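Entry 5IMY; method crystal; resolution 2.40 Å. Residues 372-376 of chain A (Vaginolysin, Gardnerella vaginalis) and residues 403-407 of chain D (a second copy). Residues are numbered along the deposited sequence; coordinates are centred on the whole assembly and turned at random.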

# COMPACT_ATOMS: atom_id res chain seq x y z
N THR A 372 5.38 6.01 -13.09
CA THR A 372 3.96 5.74 -12.95
C THR A 372 3.73 4.24 -12.99
O THR A 372 4.25 3.55 -13.88
CB THR A 372 3.15 6.41 -14.06
OG1 THR A 372 3.34 7.82 -13.97
CG2 THR A 372 1.66 6.09 -13.91
N LYS A 373 2.96 3.74 -12.03
CA LYS A 373 2.48 2.37 -12.04
C LYS A 373 0.97 2.38 -12.19
O LYS A 373 0.31 3.40 -11.98
CB LYS A 373 2.88 1.63 -10.76
CG LYS A 373 4.29 1.08 -10.79
CD LYS A 373 4.59 0.34 -9.50
CE LYS A 373 6.07 0.07 -9.33
NZ LYS A 373 6.66 0.95 -8.29
N VAL A 374 0.42 1.23 -12.57
CA VAL A 374 -1.00 1.11 -12.87
C VAL A 374 -1.51 -0.23 -12.35
O VAL A 374 -0.80 -1.24 -12.42
CB VAL A 374 -1.27 1.26 -14.38
CG1 VAL A 374 -0.75 0.04 -15.15
CG2 VAL A 374 -2.75 1.50 -14.64
N SER A 375 -2.73 -0.22 -11.84
CA SER A 375 -3.40 -1.44 -11.40
C SER A 375 -4.89 -1.27 -11.61
O SER A 375 -5.40 -0.14 -11.65
CB SER A 375 -3.09 -1.76 -9.93
OG SER A 375 -3.51 -3.06 -9.59
N SER A 376 -5.60 -2.39 -11.75
CA SER A 376 -7.01 -2.33 -12.07
C SER A 376 -7.72 -3.58 -11.57
O SER A 376 -7.10 -4.65 -11.44
CB SER A 376 -7.23 -2.19 -13.58
OG SER A 376 -6.91 -3.40 -14.25
N THR D 403 5.19 -1.25 -0.84
CA THR D 403 3.94 -1.90 -1.17
C THR D 403 3.51 -1.40 -2.54
O THR D 403 3.40 -0.19 -2.75
CB THR D 403 2.86 -1.63 -0.11
OG1 THR D 403 1.76 -2.52 -0.32
CG2 THR D 403 2.37 -0.18 -0.15
N GLU D 404 3.30 -2.32 -3.47
CA GLU D 404 2.76 -1.96 -4.77
C GLU D 404 1.32 -1.49 -4.61
O GLU D 404 0.70 -1.62 -3.55
CB GLU D 404 2.82 -3.15 -5.73
CG GLU D 404 4.18 -3.83 -5.83
CD GLU D 404 4.98 -3.40 -7.04
OE1 GLU D 404 4.44 -2.67 -7.90
OE2 GLU D 404 6.16 -3.79 -7.14
N ILE D 405 0.77 -0.94 -5.70
CA ILE D 405 -0.68 -0.93 -5.82
C ILE D 405 -1.13 -2.37 -5.78
O ILE D 405 -0.45 -3.26 -6.31
CB ILE D 405 -1.14 -0.23 -7.11
CG1 ILE D 405 -0.50 1.14 -7.28
CG2 ILE D 405 -2.65 -0.08 -7.10
CD1 ILE D 405 -0.49 1.62 -8.71
N ASP D 406 -2.27 -2.62 -5.13
CA ASP D 406 -2.79 -3.97 -4.87
C ASP D 406 -2.50 -4.34 -3.41
O ASP D 406 -3.17 -5.20 -2.84
CB ASP D 406 -2.17 -5.01 -5.81
CG ASP D 406 -2.92 -6.33 -5.81
OD1 ASP D 406 -3.63 -6.63 -4.83
OD2 ASP D 406 -2.79 -7.07 -6.81
N GLY D 407 -1.53 -3.67 -2.80
CA GLY D 407 -1.16 -3.94 -1.43
C GLY D 407 -0.14 -5.03 -1.24
O GLY D 407 0.15 -5.40 -0.09

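T403(D) opens the chain D stretch without taking part in the contact: its side chain is out of reach of the stretch 372-376, which covers none of its surface.

The contact begins at E404(D). Its CA-to-CB bond points sideways, but the end of the side chain comes nearer, chi1 being m (-51°) and chi2 lying between wells at -99°. The result is an approach of OE1 of E404(D) to CD of K373(A) at 3.4 Å, so the carboxylate meets the aliphatic part of the lysine. The charged ends are farther apart: NZ of K373(A) lies 4.3 Å from OE1 of E404(D), which places opposite charges near each other but beyond a salt bridge. Attraction between them is plausible, yet it is not anchored by a direct polar bond.

I405(D) carries the largest share of the contact, with 74 Å² of its surface covered, and its CA-to-CB bond points toward chain A. CD1 of I405(D) sits closest to K373(A) and to N of V374(A), lying 3.9 Å from CB of K373(A) and 3.8 Å from O of K373(A), while CG2 of I405(D) makes the closest approach to S375(A), 3.3 Å from CB of S375(A), a tight carbon-carbon approach. This spacing follows the alternation of the strand: K373(A) and S375(A) direct CA-to-CB toward chain D, whereas V374(A) between them points away and meets CD1 of I405(D) through its backbone N, at 4.0 Å.

D406(D) adds little, its CB standing 4.5 Å from OG of S375(A). G407(D) makes no contact, but its N donates a hydrogen bond to O of E404(D) (3.1 Å), closing the type II turn that presents I405(D). With no hydrogen bonds between the stretches, the 227 Å² buried here reflects mainly van der Waals packing.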